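PDB 7ORX: probable benzoylformate decarboxylase from Rhodococcus jostii, which binds thiamine diphosphate and belongs to the three-domain family of enzymes that depend on this cofactor, here assembled from four copies of the chain. Local coordinates for residues L298-D303 with G314-A319; A258-L263 with F281-Y286; N220-L225 with T324-A329; K229-V234 with R337-P342; I484-L489 with L521-T526. All blocks are in the same frame, centred on the assembly; numbering follows the deposited sequence.

Contact 1: L298-D303 with G314-A319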
# COMPACT_ATOMS: atom_id res chain seq x y z
N LEU C 298 -11.60 -32.46 12.30
CA LEU C 298 -10.61 -32.22 11.23
C LEU C 298 -9.31 -31.82 11.91
O LEU C 298 -9.37 -30.87 12.70
CB LEU C 298 -11.16 -31.14 10.30
CG LEU C 298 -10.35 -30.90 9.03
CD1 LEU C 298 -11.23 -30.63 7.81
CD2 LEU C 298 -9.38 -29.76 9.23
N ILE C 299 -8.24 -32.60 11.69
CA ILE C 299 -6.83 -32.26 12.00
C ILE C 299 -6.20 -31.73 10.73
O ILE C 299 -6.40 -32.32 9.68
CB ILE C 299 -5.99 -33.45 12.51
CG1 ILE C 299 -6.64 -34.20 13.67
CG2 ILE C 299 -4.65 -32.94 12.96
CD1 ILE C 299 -7.16 -33.28 14.74
N HIS C 300 -5.39 -30.70 10.84
CA HIS C 300 -4.90 -29.92 9.69
C HIS C 300 -3.42 -29.67 9.87
O HIS C 300 -3.07 -29.05 10.86
CB HIS C 300 -5.73 -28.65 9.64
CG HIS C 300 -5.35 -27.78 8.52
ND1 HIS C 300 -5.60 -26.43 8.55
CD2 HIS C 300 -4.74 -28.07 7.35
CE1 HIS C 300 -5.14 -25.90 7.43
NE2 HIS C 300 -4.63 -26.90 6.66
N VAL C 301 -2.57 -30.15 8.98
CA VAL C 301 -1.10 -30.03 9.10
C VAL C 301 -0.56 -29.21 7.92
O VAL C 301 -0.75 -29.65 6.82
CB VAL C 301 -0.41 -31.40 9.20
CG1 VAL C 301 1.10 -31.23 9.32
CG2 VAL C 301 -0.97 -32.20 10.36
N THR C 302 0.15 -28.10 8.16
CA THR C 302 0.56 -27.19 7.06
C THR C 302 1.85 -26.45 7.44
O THR C 302 2.01 -26.08 8.60
CB THR C 302 -0.63 -26.30 6.67
OG1 THR C 302 -0.21 -25.24 5.81
CG2 THR C 302 -1.27 -25.61 7.85
N ASP C 303 2.74 -26.27 6.47
CA ASP C 303 3.89 -25.34 6.53
C ASP C 303 3.39 -23.91 6.65
O ASP C 303 4.13 -23.10 7.19
CB ASP C 303 4.87 -25.47 5.35
CG ASP C 303 4.43 -26.15 4.02
OD1 ASP C 303 3.60 -25.55 3.21
OD2 ASP C 303 4.98 -27.24 3.73
N GLY C 314 -11.41 -26.54 12.21
CA GLY C 314 -10.35 -27.56 12.39
C GLY C 314 -9.35 -27.22 13.47
O GLY C 314 -9.22 -26.03 13.83
N GLU C 315 -8.66 -28.24 13.97
CA GLU C 315 -7.47 -28.16 14.85
C GLU C 315 -6.22 -28.22 13.96
O GLU C 315 -5.89 -29.31 13.50
CB GLU C 315 -7.54 -29.31 15.86
CG GLU C 315 -6.24 -29.55 16.62
CD GLU C 315 -6.34 -30.39 17.88
OE1 GLU C 315 -6.69 -31.59 17.78
OE2 GLU C 315 -6.04 -29.84 18.96
N ALA C 316 -5.51 -27.10 13.76
CA ALA C 316 -4.32 -27.03 12.88
C ALA C 316 -3.02 -27.20 13.69
O ALA C 316 -2.97 -26.78 14.85
CB ALA C 316 -4.30 -25.72 12.12
N TYR C 317 -1.99 -27.77 13.04
CA TYR C 317 -0.58 -27.88 13.47
C TYR C 317 0.26 -27.20 12.39
O TYR C 317 0.22 -27.68 11.24
CB TYR C 317 -0.16 -29.34 13.64
CG TYR C 317 -0.84 -30.03 14.79
CD1 TYR C 317 -2.14 -30.50 14.69
CD2 TYR C 317 -0.20 -30.20 15.99
CE1 TYR C 317 -2.77 -31.13 15.75
CE2 TYR C 317 -0.81 -30.80 17.07
CZ TYR C 317 -2.10 -31.29 16.96
OH TYR C 317 -2.71 -31.92 18.02
N VAL C 318 1.01 -26.14 12.73
CA VAL C 318 1.90 -25.49 11.73
C VAL C 318 3.23 -26.17 11.88
O VAL C 318 3.82 -25.99 12.90
CB VAL C 318 1.99 -23.96 11.89
CG1 VAL C 318 2.78 -23.31 10.75
CG2 VAL C 318 0.59 -23.36 11.95
N ALA C 319 3.61 -27.01 10.92
CA ALA C 319 4.82 -27.86 10.99
C ALA C 319 5.22 -28.28 9.59
O ALA C 319 4.41 -28.21 8.67
CB ALA C 319 4.57 -29.05 11.88
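L298 through D303 runs beside G314 through A319 in parallel register, and five backbone hydrogen bonds join the two. Every second residue of 298-303 takes part, L298 through O, H300 and T302 through both N and O: L298 O takes the N-H of E315 at 3.0 Å, H300 N gives to E315 O, Y317 N to H300 O, T302 N to Y317 O, and A319 N to T302 O. The last comes from above the carbonyl plane, about 43° out of it, where the pairing ends. Weaker CA-H...O contacts fill in between, such as A316 CA to H300 O at 3.1 Å.

Among the side-chain contacts, I299 shares a sheet face with E315 and Y317. Its side chain lies alongside that of E315 and points the same way, CD1 resting 3.5 Å from E315 OE1, while its CG2, anti to the backbone N, makes an apolar contact with CE1 of the Y317 ring, obliquely at 3.8 Å. On the other face A316 CB meets H300 ND1 at 3.9 Å.

Polar ends find partners beyond the pair: E315 forms a salt bridge with R297, H300 NE2 bonds to A278 O, and T302 OG1 to D304 N. Strand 315-318 also pairs in parallel with a strand of the second subunit, whose H183 meets Y317 edge-to-face. With helix 305-310 between them, the two strands form a beta-alpha-beta crossover in the parallel sheet of the Rossmann-like central domain.

Contact 2: A258-L263 with F281-Y286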
# COMPACT_ATOMS: atom_id res chain seq x y z
N ALA C 258 -15.01 -29.10 -5.03
CA ALA C 258 -14.62 -27.76 -4.52
C ALA C 258 -15.87 -26.95 -4.17
O ALA C 258 -15.88 -25.73 -4.41
CB ALA C 258 -13.74 -27.05 -5.52
N GLY C 259 -16.90 -27.62 -3.66
CA GLY C 259 -18.10 -27.01 -3.08
C GLY C 259 -18.18 -27.40 -1.62
O GLY C 259 -17.73 -28.50 -1.26
N VAL C 260 -18.72 -26.53 -0.77
CA VAL C 260 -18.74 -26.76 0.69
C VAL C 260 -19.63 -27.98 1.00
O VAL C 260 -19.16 -28.91 1.69
CB VAL C 260 -19.20 -25.50 1.42
CG1 VAL C 260 -19.24 -25.69 2.91
CG2 VAL C 260 -18.34 -24.29 1.07
N ALA C 261 -20.87 -27.99 0.51
CA ALA C 261 -21.88 -29.04 0.78
C ALA C 261 -21.41 -30.34 0.16
O ALA C 261 -21.60 -31.40 0.77
CB ALA C 261 -23.23 -28.63 0.23
N ASP C 262 -20.82 -30.24 -1.03
CA ASP C 262 -20.45 -31.40 -1.88
C ASP C 262 -19.30 -32.17 -1.22
O ASP C 262 -19.34 -33.44 -1.22
CB ASP C 262 -20.12 -30.94 -3.30
CG ASP C 262 -21.30 -30.40 -4.11
OD1 ASP C 262 -22.48 -30.49 -3.64
OD2 ASP C 262 -21.04 -29.90 -5.23
N LEU C 263 -18.32 -31.43 -0.68
CA LEU C 263 -17.12 -32.00 -0.00
C LEU C 263 -17.56 -32.73 1.27
O LEU C 263 -17.14 -33.89 1.46
CB LEU C 263 -16.11 -30.88 0.28
CG LEU C 263 -14.75 -31.34 0.79
CD1 LEU C 263 -13.69 -30.28 0.55
CD2 LEU C 263 -14.80 -31.67 2.28
N PHE C 281 -10.74 -24.88 3.09
CA PHE C 281 -10.36 -25.61 1.89
C PHE C 281 -10.35 -24.62 0.71
O PHE C 281 -10.93 -23.50 0.78
CB PHE C 281 -11.32 -26.79 1.61
CG PHE C 281 -11.23 -28.03 2.48
CD1 PHE C 281 -10.21 -28.95 2.32
CD2 PHE C 281 -12.23 -28.33 3.39
CE1 PHE C 281 -10.14 -30.08 3.11
CE2 PHE C 281 -12.20 -29.51 4.13
CZ PHE C 281 -11.15 -30.39 3.98
N ARG C 282 -9.77 -25.05 -0.40
CA ARG C 282 -9.70 -24.28 -1.67
C ARG C 282 -10.99 -24.55 -2.51
O ARG C 282 -10.94 -25.09 -3.63
CB ARG C 282 -8.39 -24.69 -2.32
CG ARG C 282 -7.79 -23.61 -3.20
CD ARG C 282 -6.91 -22.62 -2.50
NE ARG C 282 -6.43 -21.81 -3.62
CZ ARG C 282 -6.72 -20.53 -3.85
NH1 ARG C 282 -7.47 -19.83 -3.01
NH2 ARG C 282 -6.18 -19.93 -4.90
N TYR C 283 -12.13 -24.16 -1.95
CA TYR C 283 -13.47 -24.17 -2.57
C TYR C 283 -13.44 -23.22 -3.77
O TYR C 283 -12.52 -22.41 -3.84
CB TYR C 283 -14.53 -23.69 -1.57
CG TYR C 283 -14.62 -24.45 -0.27
CD1 TYR C 283 -14.85 -25.82 -0.27
CD2 TYR C 283 -14.57 -23.83 0.96
CE1 TYR C 283 -14.96 -26.55 0.90
CE2 TYR C 283 -14.71 -24.54 2.15
CZ TYR C 283 -14.90 -25.92 2.11
OH TYR C 283 -15.10 -26.71 3.20
N HIS C 284 -14.41 -23.30 -4.66
CA HIS C 284 -14.42 -22.55 -5.95
C HIS C 284 -15.85 -22.08 -6.24
O HIS C 284 -16.16 -20.92 -5.94
CB HIS C 284 -13.83 -23.44 -7.07
CG HIS C 284 -13.60 -22.72 -8.35
ND1 HIS C 284 -12.71 -23.19 -9.30
CD2 HIS C 284 -14.10 -21.55 -8.84
CE1 HIS C 284 -12.70 -22.37 -10.34
NE2 HIS C 284 -13.54 -21.35 -10.08
N GLN C 285 -16.67 -22.96 -6.82
CA GLN C 285 -18.14 -22.85 -6.83
C GLN C 285 -18.60 -22.59 -5.38
O GLN C 285 -18.10 -23.26 -4.47
CB GLN C 285 -18.77 -24.08 -7.53
CG GLN C 285 -18.41 -25.45 -6.94
CD GLN C 285 -17.23 -26.19 -7.57
OE1 GLN C 285 -16.39 -25.62 -8.24
NE2 GLN C 285 -17.11 -27.49 -7.35
N TYR C 286 -19.49 -21.61 -5.20
CA TYR C 286 -20.26 -21.33 -3.97
C TYR C 286 -21.44 -22.29 -3.93
O TYR C 286 -22.46 -22.00 -4.58
CB TYR C 286 -20.76 -19.88 -3.94
CG TYR C 286 -21.50 -19.48 -2.68
CD1 TYR C 286 -20.93 -19.71 -1.43
CD2 TYR C 286 -22.74 -18.85 -2.73
CE1 TYR C 286 -21.58 -19.33 -0.26
CE2 TYR C 286 -23.40 -18.45 -1.58
CZ TYR C 286 -22.81 -18.70 -0.34
OH TYR C 286 -23.41 -18.33 0.84
O HOH W 1 -16.66 -28.67 3.09
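A258, just ahead of helix 260-266, lies against Y283 with CA atoms 4.2 Å apart, and its carbonyl O accepts the H284 N-H at 2.9 Å. G259 takes the N-cap position, while the facing chain has a cis peptide before F281 and an inverse gamma turn centred on R282. This irregular loop follows strand 272-276 of the central domain's parallel sheet; R282 and Y283 pack on V111, and H284 on M112, of the third subunit, and the H284 side chain is about 7 Å from a bound thiamine diphosphate. The Y283 ring is held between two aliphatic groups: V260 CG2 sits over its centre, 3.7 Å from the centroid and 7° off the normal, and F281 CB covers the opposite face nearer the rim. L263 CD1 makes a second CH-pi contact over the F281 ring, 3.8 Å from its centroid. A water donates to V260 O and accepts from Y283 OH. Q285 has its CG between backbone N and carbonyl carbon (chi1 56°); the chain bends at chi2, and the amide lies against the A258 backbone, NE2 3.5 Å from A258 C.

Contact 3: N220-L225 with T324-A329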
# COMPACT_ATOMS: atom_id res chain seq x y z
N ASN C 220 5.54 -38.32 -0.97
CA ASN C 220 4.54 -39.20 -1.62
C ASN C 220 4.59 -40.60 -0.98
O ASN C 220 3.53 -41.07 -0.55
CB ASN C 220 4.72 -39.19 -3.13
CG ASN C 220 4.69 -37.79 -3.71
OD1 ASN C 220 5.57 -36.99 -3.38
ND2 ASN C 220 3.68 -37.50 -4.54
N ALA C 221 5.79 -41.17 -0.85
CA ALA C 221 6.07 -42.51 -0.26
C ALA C 221 5.60 -42.63 1.20
O ALA C 221 5.07 -43.73 1.55
CB ALA C 221 7.54 -42.81 -0.33
N ASP C 222 5.80 -41.59 2.02
CA ASP C 222 5.45 -41.62 3.47
C ASP C 222 3.93 -41.46 3.63
O ASP C 222 3.35 -42.06 4.53
CB ASP C 222 6.24 -40.55 4.24
CG ASP C 222 7.75 -40.80 4.24
OD1 ASP C 222 8.13 -41.95 4.57
OD2 ASP C 222 8.54 -39.85 3.96
N ALA C 223 3.29 -40.65 2.80
CA ALA C 223 1.83 -40.59 2.72
C ALA C 223 1.30 -41.99 2.38
O ALA C 223 0.31 -42.43 2.99
CB ALA C 223 1.44 -39.61 1.66
N VAL C 224 1.94 -42.67 1.42
CA VAL C 224 1.53 -44.05 1.02
C VAL C 224 1.63 -44.93 2.25
O VAL C 224 0.65 -45.63 2.55
CB VAL C 224 2.35 -44.61 -0.15
CG1 VAL C 224 2.30 -46.12 -0.18
CG2 VAL C 224 1.90 -44.03 -1.49
N LEU C 225 2.78 -44.90 2.93
CA LEU C 225 3.02 -45.86 4.04
C LEU C 225 1.97 -45.61 5.13
O LEU C 225 1.45 -46.57 5.71
CB LEU C 225 4.45 -45.69 4.52
CG LEU C 225 4.83 -46.55 5.72
CD1 LEU C 225 4.55 -48.03 5.47
CD2 LEU C 225 6.28 -46.32 6.07
N THR C 324 6.69 -34.39 9.32
CA THR C 324 5.50 -34.80 10.10
C THR C 324 5.05 -36.17 9.58
O THR C 324 5.02 -37.14 10.36
CB THR C 324 4.40 -33.73 10.01
OG1 THR C 324 4.96 -32.51 10.50
CG2 THR C 324 3.16 -34.11 10.80
N LEU C 325 4.82 -36.23 8.27
CA LEU C 325 4.33 -37.42 7.55
C LEU C 325 5.31 -38.59 7.72
O LEU C 325 4.83 -39.72 7.91
CB LEU C 325 4.18 -37.03 6.08
CG LEU C 325 2.93 -37.47 5.38
CD1 LEU C 325 1.71 -37.35 6.27
CD2 LEU C 325 2.75 -36.62 4.14
N GLU C 326 6.61 -38.32 7.62
CA GLU C 326 7.69 -39.33 7.79
C GLU C 326 7.55 -39.91 9.20
O GLU C 326 7.48 -41.14 9.32
CB GLU C 326 9.06 -38.70 7.55
CG GLU C 326 10.22 -39.64 7.79
CD GLU C 326 11.64 -39.05 7.76
OE1 GLU C 326 11.81 -37.90 7.26
OE2 GLU C 326 12.58 -39.75 8.24
N ILE C 327 7.49 -39.05 10.21
CA ILE C 327 7.40 -39.46 11.64
C ILE C 327 6.13 -40.32 11.81
O ILE C 327 6.25 -41.44 12.37
CB ILE C 327 7.43 -38.24 12.60
CG1 ILE C 327 8.85 -37.86 13.03
CG2 ILE C 327 6.55 -38.49 13.81
CD1 ILE C 327 9.30 -36.46 12.61
N LEU C 328 4.97 -39.82 11.36
CA LEU C 328 3.69 -40.50 11.65
C LEU C 328 3.69 -41.86 10.94
O LEU C 328 3.23 -42.84 11.53
CB LEU C 328 2.53 -39.67 11.12
CG LEU C 328 2.23 -38.35 11.79
CD1 LEU C 328 1.10 -37.66 11.02
CD2 LEU C 328 1.84 -38.57 13.23
N ALA C 329 4.15 -41.89 9.69
CA ALA C 329 4.18 -43.08 8.84
C ALA C 329 5.03 -44.16 9.51
O ALA C 329 4.67 -45.34 9.41
CB ALA C 329 4.73 -42.73 7.47
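D222 and E326 lie side by side and point the same way, their carboxylate planes only 14° apart. The D222 CG stands anti to its carbonyl carbon (chi1 -65°), and OD2 rests 3.8 Å from E326 CB, against the aliphatic root of the extended glutamate. The like-charged ends are near each other but not in contact, with 5.0 Å between D222 OD2 and E326 OE1. One turn on, the small A329 methyl points at the other helix: its CB meets the D222 carbonyl O, and the L225 CD2 branch comes to it at 4.2 Å. On the buried side, L325 CD2 meets A223 CB at 4.1 Å. The slim side chain of A329, its CB directed toward the other helix, goes with a close approach of the axes, 8.5 Å at a 33° crossing. Helix 321-331 follows edge strand 315-318, packs T324 on V301, and is flanked by helix 190-202, on which I327 and L328 pack, as well as by helix 220-230.

Contact 4: K229-V234 with R337-P342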
# COMPACT_ATOMS: atom_id res chain seq x y z
N LYS C 229 -0.82 -48.15 6.69
CA LYS C 229 -0.87 -48.50 8.14
C LYS C 229 -2.28 -48.30 8.69
O LYS C 229 -2.70 -49.09 9.53
CB LYS C 229 0.12 -47.65 8.95
CG LYS C 229 1.56 -47.89 8.57
CD LYS C 229 2.46 -48.17 9.75
CE LYS C 229 3.83 -48.64 9.35
NZ LYS C 229 4.84 -48.07 10.27
N LEU C 230 -2.97 -47.25 8.26
CA LEU C 230 -4.34 -46.92 8.75
C LEU C 230 -5.41 -47.58 7.88
O LEU C 230 -6.59 -47.36 8.20
CB LEU C 230 -4.52 -45.41 8.73
CG LEU C 230 -3.71 -44.64 9.75
CD1 LEU C 230 -3.94 -43.15 9.55
CD2 LEU C 230 -4.07 -45.06 11.17
N ARG C 231 -5.04 -48.31 6.83
CA ARG C 231 -6.00 -48.84 5.85
C ARG C 231 -7.01 -47.75 5.51
O ARG C 231 -8.24 -48.05 5.44
CB ARG C 231 -6.64 -50.12 6.40
CG ARG C 231 -5.63 -51.24 6.56
CD ARG C 231 -4.91 -51.21 7.92
NE ARG C 231 -4.36 -52.52 8.23
CZ ARG C 231 -3.12 -52.92 8.03
NH1 ARG C 231 -2.19 -52.10 7.58
NH2 ARG C 231 -2.81 -54.17 8.33
N ALA C 232 -6.51 -46.54 5.27
CA ALA C 232 -7.33 -45.33 5.14
C ALA C 232 -7.50 -44.98 3.68
O ALA C 232 -6.55 -45.06 2.91
CB ALA C 232 -6.69 -44.19 5.86
N PRO C 233 -8.72 -44.61 3.25
CA PRO C 233 -8.89 -43.96 1.97
C PRO C 233 -8.17 -42.61 1.93
O PRO C 233 -8.03 -41.98 2.96
CB PRO C 233 -10.40 -43.79 1.84
CG PRO C 233 -10.95 -43.96 3.19
CD PRO C 233 -9.98 -44.83 3.94
N VAL C 234 -7.71 -42.24 0.74
CA VAL C 234 -6.95 -40.99 0.46
C VAL C 234 -7.66 -40.22 -0.63
O VAL C 234 -7.82 -40.76 -1.69
CB VAL C 234 -5.51 -41.30 0.06
CG1 VAL C 234 -4.77 -40.05 -0.40
CG2 VAL C 234 -4.75 -41.97 1.20
N ARG C 337 -8.29 -53.02 10.74
CA ARG C 337 -9.07 -52.95 9.49
C ARG C 337 -8.41 -53.85 8.44
O ARG C 337 -7.19 -53.96 8.49
CB ARG C 337 -9.01 -51.50 9.01
CG ARG C 337 -10.31 -50.74 9.21
CD ARG C 337 -10.32 -49.71 10.31
NE ARG C 337 -9.23 -48.77 10.14
CZ ARG C 337 -8.91 -47.85 11.01
NH1 ARG C 337 -9.65 -47.72 12.10
NH2 ARG C 337 -7.91 -47.03 10.76
N SER C 338 -9.18 -54.42 7.48
CA SER C 338 -8.61 -55.20 6.35
C SER C 338 -7.93 -54.24 5.38
O SER C 338 -8.45 -53.16 5.14
CB SER C 338 -9.63 -56.05 5.63
OG SER C 338 -10.37 -56.87 6.53
N PRO C 339 -6.75 -54.59 4.82
CA PRO C 339 -6.12 -53.80 3.77
C PRO C 339 -7.10 -53.56 2.63
O PRO C 339 -7.81 -54.45 2.34
CB PRO C 339 -4.96 -54.69 3.26
CG PRO C 339 -4.61 -55.56 4.45
CD PRO C 339 -5.92 -55.75 5.20
N LEU C 340 -7.10 -52.40 2.01
CA LEU C 340 -8.16 -52.01 1.02
C LEU C 340 -7.96 -52.78 -0.29
O LEU C 340 -6.85 -53.11 -0.68
CB LEU C 340 -8.17 -50.49 0.82
CG LEU C 340 -8.62 -49.68 2.05
CD1 LEU C 340 -8.22 -48.21 1.94
CD2 LEU C 340 -10.11 -49.81 2.30
N PRO C 341 -9.06 -53.16 -1.00
CA PRO C 341 -8.93 -53.90 -2.26
C PRO C 341 -8.28 -53.06 -3.36
O PRO C 341 -8.35 -51.83 -3.32
CB PRO C 341 -10.36 -54.31 -2.60
CG PRO C 341 -11.24 -53.37 -1.85
CD PRO C 341 -10.47 -52.95 -0.61
N PRO C 342 -7.63 -53.67 -4.37
CA PRO C 342 -7.25 -52.97 -5.59
C PRO C 342 -8.43 -52.22 -6.26
O PRO C 342 -9.60 -52.66 -6.21
CB PRO C 342 -6.83 -54.13 -6.55
CG PRO C 342 -6.39 -55.24 -5.63
CD PRO C 342 -7.34 -55.12 -4.47
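L230 and R231, near the C-terminal end of helix 220-230, meet the extended segment from R337 to L340, the two directions 41° apart and the CA atoms of R231 and P339 separated by 5.4 Å. The helix closes in a Schellman motif: R231 has positive phi (44°), with two bonds back into the last turn. Here a side-chain donor also meets a carbonyl at the helix end. R337 NH2 gives a nearly straight bond (174°) to L230 O at 2.9 Å, with the oxygen in the guanidinium plane; its positive charge would be expected to suit the partial negative charge of a helix C-terminus. The same guanidinium reaches A203 O through NH1.

A second bond runs the other way across the contact, from R231 NE to R337 O, 3.2 Å long and more bent, while R231 NH1 bonds to E228 O in the last turn of the helix. Between these two bonds the aliphatic roots touch, R231 CB and R337 CB being 3.8 Å apart, whereas their charged ends diverge, with 6.4 Å between R231 NE and R337 NE. Further along, L340 directs its CB toward the chain leaving the helix, and its side chain also touches S251 and R253. Its CD1 branch lies 3.5 Å from R231 O and 3.7 Å from A232 O, then meets the proline ring at P233 CD, 4.3 Å away.

Contact 5: I484-L489 with L521-T526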
# COMPACT_ATOMS: atom_id res chain seq x y z
N ILE C 484 -9.25 -20.29 -34.54
CA ILE C 484 -7.81 -20.35 -34.14
C ILE C 484 -7.21 -21.65 -34.67
O ILE C 484 -7.70 -22.72 -34.28
CB ILE C 484 -7.68 -20.31 -32.61
CG1 ILE C 484 -8.33 -19.05 -32.03
CG2 ILE C 484 -6.22 -20.49 -32.16
CD1 ILE C 484 -8.34 -19.04 -30.51
N ASP C 485 -6.15 -21.56 -35.47
CA ASP C 485 -5.37 -22.74 -35.93
C ASP C 485 -4.06 -22.80 -35.14
O ASP C 485 -3.14 -22.05 -35.50
CB ASP C 485 -5.12 -22.68 -37.44
CG ASP C 485 -4.60 -23.98 -38.04
OD1 ASP C 485 -4.27 -24.88 -37.26
OD2 ASP C 485 -4.56 -24.11 -39.31
N PHE C 486 -3.95 -23.69 -34.15
CA PHE C 486 -2.76 -23.85 -33.27
C PHE C 486 -1.58 -24.40 -34.05
O PHE C 486 -0.45 -24.17 -33.64
CB PHE C 486 -3.09 -24.73 -32.07
CG PHE C 486 -4.03 -24.01 -31.14
CD1 PHE C 486 -3.53 -23.12 -30.20
CD2 PHE C 486 -5.40 -24.11 -31.30
CE1 PHE C 486 -4.39 -22.41 -29.39
CE2 PHE C 486 -6.26 -23.39 -30.49
CZ PHE C 486 -5.75 -22.54 -29.54
N VAL C 487 -1.81 -25.11 -35.13
CA VAL C 487 -0.71 -25.58 -36.02
C VAL C 487 -0.05 -24.35 -36.62
O VAL C 487 1.16 -24.28 -36.56
CB VAL C 487 -1.19 -26.58 -37.09
CG1 VAL C 487 -0.11 -26.89 -38.10
CG2 VAL C 487 -1.72 -27.85 -36.43
N HIS C 488 -0.82 -23.40 -37.15
CA HIS C 488 -0.30 -22.13 -37.72
C HIS C 488 0.43 -21.36 -36.62
O HIS C 488 1.49 -20.80 -36.90
CB HIS C 488 -1.43 -21.29 -38.36
CG HIS C 488 -1.67 -21.60 -39.79
ND1 HIS C 488 -0.62 -21.62 -40.70
CD2 HIS C 488 -2.80 -21.86 -40.49
CE1 HIS C 488 -1.11 -21.92 -41.90
NE2 HIS C 488 -2.44 -22.11 -41.79
N LEU C 489 -0.10 -21.34 -35.40
CA LEU C 489 0.56 -20.60 -34.30
C LEU C 489 1.88 -21.28 -33.98
O LEU C 489 2.89 -20.58 -33.95
CB LEU C 489 -0.37 -20.53 -33.10
CG LEU C 489 -1.60 -19.64 -33.27
CD1 LEU C 489 -2.23 -19.39 -31.91
CD2 LEU C 489 -1.25 -18.30 -33.89
N LEU C 521 3.73 -29.92 -31.09
CA LEU C 521 2.37 -29.55 -30.70
C LEU C 521 1.41 -30.45 -31.45
O LEU C 521 1.51 -30.52 -32.67
CB LEU C 521 2.11 -28.10 -31.09
CG LEU C 521 0.73 -27.60 -30.70
CD1 LEU C 521 0.81 -26.20 -30.11
CD2 LEU C 521 -0.22 -27.66 -31.88
N ILE C 522 0.48 -31.08 -30.74
CA ILE C 522 -0.65 -31.82 -31.36
C ILE C 522 -1.92 -31.05 -31.04
O ILE C 522 -2.20 -30.91 -29.88
CB ILE C 522 -0.71 -33.23 -30.79
CG1 ILE C 522 0.53 -34.03 -31.16
CG2 ILE C 522 -1.96 -33.93 -31.23
CD1 ILE C 522 0.79 -35.17 -30.20
N GLU C 523 -2.67 -30.59 -32.03
CA GLU C 523 -3.98 -29.96 -31.81
C GLU C 523 -5.00 -31.07 -31.94
O GLU C 523 -5.12 -31.60 -32.99
CB GLU C 523 -4.23 -28.84 -32.81
CG GLU C 523 -5.58 -28.19 -32.63
CD GLU C 523 -5.98 -27.19 -33.72
OE1 GLU C 523 -5.10 -26.82 -34.55
OE2 GLU C 523 -7.17 -26.76 -33.76
N VAL C 524 -5.63 -31.49 -30.86
CA VAL C 524 -6.69 -32.53 -30.86
C VAL C 524 -8.00 -31.78 -30.94
O VAL C 524 -8.19 -30.91 -30.12
CB VAL C 524 -6.66 -33.38 -29.58
CG1 VAL C 524 -7.78 -34.39 -29.58
CG2 VAL C 524 -5.32 -34.06 -29.40
N ARG C 525 -8.88 -32.14 -31.86
CA ARG C 525 -10.27 -31.66 -31.87
C ARG C 525 -11.03 -32.49 -30.83
O ARG C 525 -11.03 -33.74 -30.94
CB ARG C 525 -10.87 -31.79 -33.28
CG ARG C 525 -12.07 -30.88 -33.49
CD ARG C 525 -13.35 -31.67 -33.59
NE ARG C 525 -13.72 -31.97 -34.99
CZ ARG C 525 -14.65 -31.34 -35.71
NH1 ARG C 525 -15.35 -30.33 -35.19
NH2 ARG C 525 -14.90 -31.72 -36.96
N THR C 526 -11.62 -31.83 -29.83
CA THR C 526 -12.34 -32.48 -28.70
C THR C 526 -13.81 -32.07 -28.72
O THR C 526 -14.15 -31.06 -29.40
CB THR C 526 -11.71 -32.13 -27.34
OG1 THR C 526 -11.75 -30.71 -27.19
CG2 THR C 526 -10.30 -32.64 -27.20
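The N-terminus of helix 486-493 meets strand 520-525 of the C-terminal thiamine diphosphate-binding domain where E523 faces F486. With CG anti to the backbone N (chi1 179°) and the chain extended beyond it, E523 reaches the helix start, where OE1 accepts a long, weak bond from F486 N at 3.4 Å. D485, the N-cap residue, accepts from V487 N through OD1 at 3.3 Å, from above the carboxylate plane. The two acids come close, D485 OD1 and E523 OE1 being 3.4 Å apart with carboxylate planes at 59°; the partial positive charge of the helix start probably offsets some of their repulsion. In the parallel sheet of this alpha/beta domain the neighbouring strand 452-457 supplies N457, whose ND2 bonds to E523 OE2. The F486 ring turns its edge to the carboxylate, CD2 lying 4.0 Å from E523 CD with the planes 81° apart, while I484 CG2 covers one face. L521 CD2 reaches F486 CB at 4.1 Å. On the helix's far flank H488 bonds to H488 of the third subunit.

In the fold
Contacts 1 to 3 lie within the central domain, and contact 4 ties the end of its helix 220-230 to the loop that follows helix 321-331. Contacts 3 and 4 share helix 220-230 and interleave along the chain; K229 NZ joins them with a probable hydrogen bond to A329 O at 2.9 Å. Contact 1 touches contact 3 through T324, against V301 and A319, and touches contact 2 where L298 CD1 meets F281 CZ at 3.8 Å. Contact 5 stands apart, its centre about 44 Å from that of contact 1, in the C-terminal thiamine diphosphate-binding domain. Yet the side chains of H284 (contact 2) and F486 (contact 5) are about 7 and 8 Å from a bound thiamine diphosphate, and both contacts touch the third subunit.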